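Local structure of periplasmic beta-glucosidase (Pseudomonas aeruginosa, 6R5T) at residues G21-S27 with K45-N51; L251-G257 with G282-N288. The protein probably hydrolyses terminal, non-reducing beta-D-glucosyl residues, releasing beta-D-glucose, as a periplasmic glycoside hydrolase of family 3. The protein carries 1 engineered substitution. All coordinates share one frame; numbering follows the deposited sequence.

Contact 1 pairs the first two strands of the N-terminal TIM-barrel-like domain, 24-26 and 48-50, and comes first along the chain; contact 2 follows, joining strand 251-253 to the segment that carries strand 286-287. Their centres lie about 10 Å apart. Strand 286-287 runs next to strand 24-26, so the two contacts share one parallel sheet: backbone bonds probably run from N286 N to L23 O and from N288 N to L25 O, and contact 2 links the seventh and eighth strands as the sheet curves round to the first. Both contacts reach the bound galactose at the same end of the barrel, where F50, N51, N255, H256 and M287 help line the glycan pocket.

Contact 1: G21-S27 with K45-N51; sequences GQLRLVS and KVGAIFN. With GAL (beta-D-galactopyranose), chain C.
G21 and Q22 pack against the turn before strand 48-50. G47 lies against them, its CA-H pointing at Q22 O (CA to O 3.4 Å). Bent at its second torsion, Q22 brings NE2 to a water that also meets V46 O, while OE1 bonds to K321. R24 stretches alongside the turn: CG stands opposite the backbone N (chi1 -173°), the chain continues straight, and K45 O lies at the guanidinium edge, a weak but nearly linear bond from NH1 at 3.3 Å. Salt bridges to D290 and D40 hold the same group. The carbonyl of R24 is gripped twice, by G47 N at 2.8 Å and by A48 N at 3.1 Å. From here the strands run parallel, V26 N giving to A48 O and V26 O receiving from F50 N. With helix 34-42 between them in sequence they form the first beta-alpha-beta unit of the TIM-barrel-like domain. On one face L25 spreads its CD1 methyl against A48 CB and, at the edge of the F50 ring, F50 CD1, both at 3.7 Å, with the L25 and F50 side chains about perpendicular. The other face belongs to V26, whose CG2 meets I49 CD1 and V46 CG1; L37 of helix 34-42 covers V26 and I49. S27 then sets its CB over the centre of the F50 ring in a CH-pi contact, 3.7 Å from the centroid. F50 CG sits between its own backbone N and carbonyl carbon (chi1 66°), which turns the ring toward the V26-S27 backbone of the neighbouring strand, its CE2 beside GAL O2. Beyond it N51 ND2 donates to GAL O3 at 2.9 Å.

Contact 2: L251-G257 with G282-N288; sequences LTISNHG and GVDMNMN. Engineered in segment 251-257: N255 (natural residue Asp). With BGC (beta-D-glucopyranose), chain B; GAL (beta-D-galactopyranose), chain C.
T252 OG1 is held between two backbone groups of segment 282-288: it donates to G282 O, in the carbonyl plane on a lone pair, at 2.6 Å, and accepts from D284 N at 2.9 Å. The hydroxyl lies between the backbone N and carbonyl carbon of its own residue (chi1 56°), which turns it to this loop just after the Schellman end of helix 271-281. D284 answers with its carboxylate: T252 N meets OD2 from above the carboxylate plane, almost linearly, while OD1 pairs with R312. M285 N then bonds to T252 O, and S254 N to M285 O at 2.8 Å. S254 OG extends the pairing, donating to N255 O and receiving from M287 N at 2.9 Å, so a side chain stands in where the backbone pairing lapses. Farther on, G257 N reaches M287 O at 3.2 Å. N288 CB lies over one face of the H256 ring, offset toward the rim, 4.1 Å from its centroid. H256 CB and CD2 touch the two sugars, and M287 CE approaches BGC O3. In engineered N255, aspartate in nature, OD1 accepts from H256 N and lies 3.3 Å from BGC C5, while ND2 is held by V221 O. The chain carrying N255 and H256 is thus tied to segment 282-288 on both flanks, through S254 and G257, which probably helps keep this wall of the sugar site in place.

Contact 1: G21-S27 with K45-N51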
loop_
_atom_site.group_PDB
_atom_site.type_symbol
_atom_site.label_atom_id
_atom_site.label_comp_id
_atom_site.label_asym_id
_atom_site.label_seq_id
_atom_site.Cartn_x
_atom_site.Cartn_y
_atom_site.Cartn_z
ATOM N N GLY A 21 -3.904 27.318 31.780
ATOM C CA GLY A 21 -2.428 27.319 31.825
ATOM C C GLY A 21 -1.856 25.916 31.992
ATOM O O GLY A 21 -0.791 25.613 31.469
ATOM N N GLN A 22 -2.525 25.073 32.749
ATOM C CA GLN A 22 -2.081 23.683 33.007
ATOM C C GLN A 22 -2.013 22.880 31.707
ATOM O O GLN A 22 -1.221 21.907 31.676
ATOM C CB GLN A 22 -2.983 22.981 33.995
ATOM C CG GLN A 22 -2.761 23.550 35.417
ATOM C CD GLN A 22 -1.341 23.339 35.859
ATOM O OE1 GLN A 22 -0.898 22.189 35.967
ATOM N NE2 GLN A 22 -0.602 24.426 36.070
ATOM N N LEU A 23 -2.756 23.291 30.694
ATOM C CA LEU A 23 -2.881 22.483 29.452
ATOM C C LEU A 23 -1.748 22.833 28.493
ATOM O O LEU A 23 -1.651 22.186 27.426
ATOM C CB LEU A 23 -4.243 22.726 28.813
ATOM C CG LEU A 23 -5.448 22.613 29.757
ATOM C CD1 LEU A 23 -6.710 22.793 28.970
ATOM C CD2 LEU A 23 -5.436 21.297 30.542
ATOM N N ARG A 24 -0.894 23.781 28.842
ATOM C CA ARG A 24 0.104 24.298 27.896
ATOM C C ARG A 24 1.421 23.576 28.088
ATOM O O ARG A 24 1.998 23.629 29.192
ATOM C CB ARG A 24 0.277 25.790 28.125
ATOM C CG ARG A 24 1.149 26.441 27.089
ATOM C CD ARG A 24 1.090 27.937 27.253
ATOM N NE ARG A 24 1.986 28.620 26.351
ATOM C CZ ARG A 24 2.746 29.661 26.661
ATOM N NH1 ARG A 24 2.727 30.143 27.886
ATOM N NH2 ARG A 24 3.532 30.217 25.750
ATOM N N LEU A 25 1.864 22.871 27.028
ATOM C CA LEU A 25 3.140 22.138 27.012
ATOM C C LEU A 25 4.042 22.802 25.980
ATOM O O LEU A 25 3.661 22.859 24.815
ATOM C CB LEU A 25 2.833 20.696 26.634
ATOM C CG LEU A 25 4.021 19.824 26.277
ATOM C CD1 LEU A 25 4.946 19.686 27.452
ATOM C CD2 LEU A 25 3.518 18.430 25.829
ATOM N N VAL A 26 5.189 23.301 26.408
ATOM C CA VAL A 26 6.052 24.111 25.514
ATOM C C VAL A 26 7.512 23.723 25.680
ATOM O O VAL A 26 7.890 23.146 26.684
ATOM C CB VAL A 26 5.871 25.617 25.767
ATOM C CG1 VAL A 26 4.535 26.099 25.286
ATOM C CG2 VAL A 26 6.062 25.937 27.230
ATOM N N SER A 27 8.303 24.095 24.678
ATOM C CA SER A 27 9.775 23.924 24.696
ATOM C C SER A 27 10.406 25.300 24.491
ATOM O O SER A 27 9.827 26.115 23.770
ATOM C CB SER A 27 10.249 22.990 23.625
ATOM O OG SER A 27 9.807 23.428 22.352
ATOM N N LYS A 45 1.043 30.301 33.614
ATOM C CA LYS A 45 0.532 30.126 32.241
ATOM C C LYS A 45 1.201 28.941 31.548
ATOM O O LYS A 45 0.946 28.786 30.366
ATOM C CB LYS A 45 0.768 31.389 31.417
ATOM C CG LYS A 45 -0.018 32.579 31.945
ATOM C CD LYS A 45 -0.364 33.611 30.930
ATOM C CE LYS A 45 0.656 34.712 30.819
ATOM N NZ LYS A 45 0.067 35.927 30.192
ATOM N N VAL A 46 1.955 28.130 32.260
ATOM C CA VAL A 46 2.630 26.930 31.663
ATOM C C VAL A 46 2.321 25.710 32.502
ATOM O O VAL A 46 2.506 25.745 33.711
ATOM C CB VAL A 46 4.143 27.148 31.554
ATOM C CG1 VAL A 46 4.838 25.915 30.967
ATOM C CG2 VAL A 46 4.463 28.394 30.762
ATOM N N GLY A 47 1.985 24.585 31.868
ATOM C CA GLY A 47 1.693 23.350 32.590
ATOM C C GLY A 47 2.881 22.402 32.588
ATOM O O GLY A 47 3.102 21.684 33.561
ATOM N N ALA A 48 3.649 22.380 31.488
ATOM C CA ALA A 48 4.765 21.446 31.368
ATOM C C ALA A 48 5.704 21.880 30.273
ATOM O O ALA A 48 5.352 22.698 29.422
ATOM C CB ALA A 48 4.210 20.068 31.083
ATOM N N ILE A 49 6.897 21.319 30.356
ATOM C CA ILE A 49 8.013 21.676 29.476
ATOM C C ILE A 49 8.437 20.384 28.801
ATOM O O ILE A 49 8.445 19.335 29.458
ATOM C CB ILE A 49 9.141 22.271 30.309
ATOM C CG1 ILE A 49 8.693 23.538 31.031
ATOM C CG2 ILE A 49 10.381 22.522 29.462
ATOM C CD1 ILE A 49 8.373 24.658 30.141
ATOM N N PHE A 50 8.884 20.491 27.567
ATOM C CA PHE A 50 9.662 19.382 26.960
ATOM C C PHE A 50 10.963 19.951 26.398
ATOM O O PHE A 50 11.036 21.148 26.088
ATOM C CB PHE A 50 8.844 18.622 25.923
ATOM C CG PHE A 50 8.441 19.357 24.676
ATOM C CD1 PHE A 50 7.405 20.274 24.702
ATOM C CD2 PHE A 50 9.093 19.152 23.474
ATOM C CE1 PHE A 50 6.985 20.954 23.588
ATOM C CE2 PHE A 50 8.707 19.875 22.350
ATOM C CZ PHE A 50 7.652 20.754 22.396
ATOM N N ASN A 51 11.942 19.053 26.269
ATOM C CA ASN A 51 13.270 19.303 25.647
ATOM C C ASN A 51 14.189 20.133 26.545
ATOM O O ASN A 51 15.248 20.517 26.039
ATOM C CB ASN A 51 13.115 19.946 24.270
ATOM C CG ASN A 51 12.719 18.978 23.169
ATOM O OD1 ASN A 51 12.682 17.776 23.387
ATOM N ND2 ASN A 51 12.352 19.512 22.015
HETATM C C1 GAL C . 8.928 17.267 17.830
HETATM C C2 GAL C . 9.985 17.174 18.948
HETATM C C3 GAL C . 11.123 18.140 18.601
HETATM C C4 GAL C . 11.688 17.745 17.216
HETATM C C5 GAL C . 10.531 17.748 16.197
HETATM C C6 GAL C . 10.981 17.235 14.834
HETATM O O2 GAL C . 9.386 17.516 20.188
HETATM O O3 GAL C . 12.145 17.990 19.608
HETATM O O4 GAL C . 12.216 16.410 17.395
HETATM O O5 GAL C . 9.450 16.831 16.590
HETATM O O6 GAL C . 9.839 17.194 13.943
HETATM O O HOH W 1 2.255 24.214 36.242
#

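Contact 2: L251-G257 with G282-N288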
loop_
_atom_site.group_PDB
_atom_site.type_symbol
_atom_site.label_atom_id
_atom_site.label_comp_id
_atom_site.label_asym_id
_atom_site.label_seq_id
_atom_site.Cartn_x
_atom_site.Cartn_y
_atom_site.Cartn_z
ATOM N N LEU A 251 -3.580 11.061 31.026
ATOM C CA LEU A 251 -3.427 12.331 30.325
ATOM C C LEU A 251 -3.279 12.086 28.810
ATOM O O LEU A 251 -2.387 11.276 28.404
ATOM C CB LEU A 251 -2.176 13.005 30.874
ATOM C CG LEU A 251 -1.815 14.340 30.255
ATOM C CD1 LEU A 251 -2.909 15.352 30.524
ATOM C CD2 LEU A 251 -0.472 14.825 30.787
ATOM N N THR A 252 -4.066 12.763 27.995
ATOM C CA THR A 252 -3.810 12.768 26.534
ATOM C C THR A 252 -3.012 14.004 26.143
ATOM O O THR A 252 -3.348 15.154 26.552
ATOM C CB THR A 252 -5.110 12.630 25.761
ATOM O OG1 THR A 252 -5.988 13.681 26.180
ATOM C CG2 THR A 252 -5.789 11.297 26.003
ATOM N N ILE A 253 -2.006 13.837 25.312
ATOM C CA ILE A 253 -1.118 14.925 24.896
ATOM C C ILE A 253 -1.173 14.991 23.379
ATOM O O ILE A 253 -0.949 13.960 22.741
ATOM C CB ILE A 253 0.315 14.692 25.384
ATOM C CG1 ILE A 253 0.342 14.430 26.883
ATOM C CG2 ILE A 253 1.213 15.825 24.937
ATOM C CD1 ILE A 253 1.711 14.141 27.445
ATOM N N SER A 254 -1.395 16.181 22.838
ATOM C CA SER A 254 -1.318 16.391 21.383
ATOM C C SER A 254 0.125 16.226 20.934
ATOM O O SER A 254 1.111 16.373 21.682
ATOM C CB SER A 254 -1.844 17.731 20.985
ATOM O OG SER A 254 -0.796 18.678 21.058
ATOM N N ASN A 255 0.256 15.950 19.660
ATOM C CA ASN A 255 1.570 16.000 19.039
ATOM C C ASN A 255 1.916 17.447 18.716
ATOM O O ASN A 255 1.135 18.420 18.949
ATOM C CB ASN A 255 1.537 15.046 17.842
ATOM C CG ASN A 255 2.794 14.245 17.687
ATOM O OD1 ASN A 255 3.854 14.850 17.595
ATOM N ND2 ASN A 255 2.647 12.904 17.639
ATOM N N HIS A 256 3.041 17.618 18.097
ATOM C CA HIS A 256 3.711 18.923 18.037
ATOM C C HIS A 256 3.044 19.809 16.980
ATOM O O HIS A 256 3.137 19.482 15.802
ATOM C CB HIS A 256 5.172 18.631 17.754
ATOM C CG HIS A 256 5.982 19.851 17.849
ATOM N ND1 HIS A 256 5.854 20.902 16.962
ATOM C CD2 HIS A 256 6.918 20.217 18.763
ATOM C CE1 HIS A 256 6.667 21.875 17.332
ATOM N NE2 HIS A 256 7.350 21.460 18.406
ATOM N N GLY A 257 2.299 20.865 17.357
ATOM C CA GLY A 257 1.554 21.658 16.377
ATOM C C GLY A 257 0.328 20.922 15.796
ATOM O O GLY A 257 -0.224 21.362 14.806
ATOM N N GLY A 282 -11.075 15.041 22.984
ATOM C CA GLY A 282 -10.439 14.437 24.158
ATOM C C GLY A 282 -8.951 14.693 24.251
ATOM O O GLY A 282 -8.302 13.959 25.019
ATOM N N VAL A 283 -8.421 15.720 23.585
ATOM C CA VAL A 283 -6.991 16.091 23.736
ATOM C C VAL A 283 -6.857 17.015 24.955
ATOM O O VAL A 283 -7.526 18.066 24.955
ATOM C CB VAL A 283 -6.464 16.765 22.477
ATOM C CG1 VAL A 283 -5.061 17.257 22.701
ATOM C CG2 VAL A 283 -6.528 15.831 21.282
ATOM N N ASP A 284 -6.102 16.600 25.955
ATOM C CA ASP A 284 -5.994 17.378 27.224
ATOM C C ASP A 284 -4.931 18.457 27.114
ATOM O O ASP A 284 -5.170 19.616 27.537
ATOM C CB ASP A 284 -5.663 16.477 28.405
ATOM C CG ASP A 284 -6.714 15.453 28.744
ATOM O OD1 ASP A 284 -7.953 15.647 28.403
ATOM O OD2 ASP A 284 -6.329 14.460 29.355
ATOM N N MET A 285 -3.771 18.113 26.593
ATOM C CA MET A 285 -2.613 19.010 26.686
ATOM C C MET A 285 -2.169 19.336 25.263
ATOM O O MET A 285 -2.124 18.440 24.344
ATOM C CB MET A 285 -1.544 18.359 27.567
ATOM C CG MET A 285 -0.232 19.004 27.534
ATOM S SD MET A 285 0.703 18.356 28.994
ATOM C CE MET A 285 0.521 19.752 30.123
ATOM N N ASN A 286 -1.917 20.610 25.045
ATOM C CA ASN A 286 -1.622 21.224 23.732
ATOM C C ASN A 286 -0.129 21.480 23.606
ATOM O O ASN A 286 0.418 22.350 24.321
ATOM C CB ASN A 286 -2.469 22.490 23.660
ATOM C CG ASN A 286 -2.264 23.409 22.482
ATOM O OD1 ASN A 286 -2.402 24.638 22.677
ATOM N ND2 ASN A 286 -2.017 22.848 21.300
ATOM N N MET A 287 0.515 20.744 22.705
ATOM C CA MET A 287 1.982 20.847 22.494
ATOM C C MET A 287 2.301 21.969 21.517
ATOM O O MET A 287 1.915 21.919 20.317
ATOM C CB MET A 287 2.561 19.497 22.056
ATOM C CG MET A 287 4.046 19.440 21.970
ATOM S SD MET A 287 4.500 17.692 21.566
ATOM C CE MET A 287 6.001 17.462 22.504
ATOM N N ASN A 288 3.025 22.947 22.038
ATOM C CA ASN A 288 3.790 24.029 21.388
ATOM C C ASN A 288 2.957 25.098 20.675
ATOM O O ASN A 288 3.420 26.217 20.696
ATOM C CB ASN A 288 4.908 23.446 20.534
ATOM C CG ASN A 288 6.217 24.145 20.850
ATOM O OD1 ASN A 288 6.637 24.335 22.014
ATOM N ND2 ASN A 288 6.810 24.642 19.786
HETATM C C2 BGC B . 7.801 13.040 19.595
HETATM C C3 BGC B . 7.549 14.561 19.568
HETATM C C4 BGC B . 8.006 15.040 18.163
HETATM C C5 BGC B . 7.121 14.307 17.139
HETATM C C6 BGC B . 7.488 14.628 15.707
HETATM C C1 BGC B . 7.023 12.381 18.450
HETATM O O1 BGC B . 7.411 11.043 18.492
HETATM O O2 BGC B . 7.418 12.405 20.809
HETATM O O3 BGC B . 8.376 15.185 20.571
HETATM O O4 BGC B . 7.777 16.457 18.091
HETATM O O5 BGC B . 7.414 12.943 17.199
HETATM O O6 BGC B . 6.603 13.942 14.814
HETATM C C1 GAL C . 8.928 17.267 17.830
HETATM C C2 GAL C . 9.985 17.174 18.948
HETATM C C3 GAL C . 11.123 18.140 18.601
HETATM C C4 GAL C . 11.688 17.745 17.216
HETATM C C5 GAL C . 10.531 17.748 16.197
HETATM C C6 GAL C . 10.981 17.235 14.834
HETATM O O2 GAL C . 9.386 17.516 20.188
HETATM O O3 GAL C . 12.145 17.990 19.608
HETATM O O4 GAL C . 12.216 16.410 17.395
HETATM O O5 GAL C . 9.450 16.831 16.590
HETATM O O6 GAL C . 9.839 17.194 13.943
#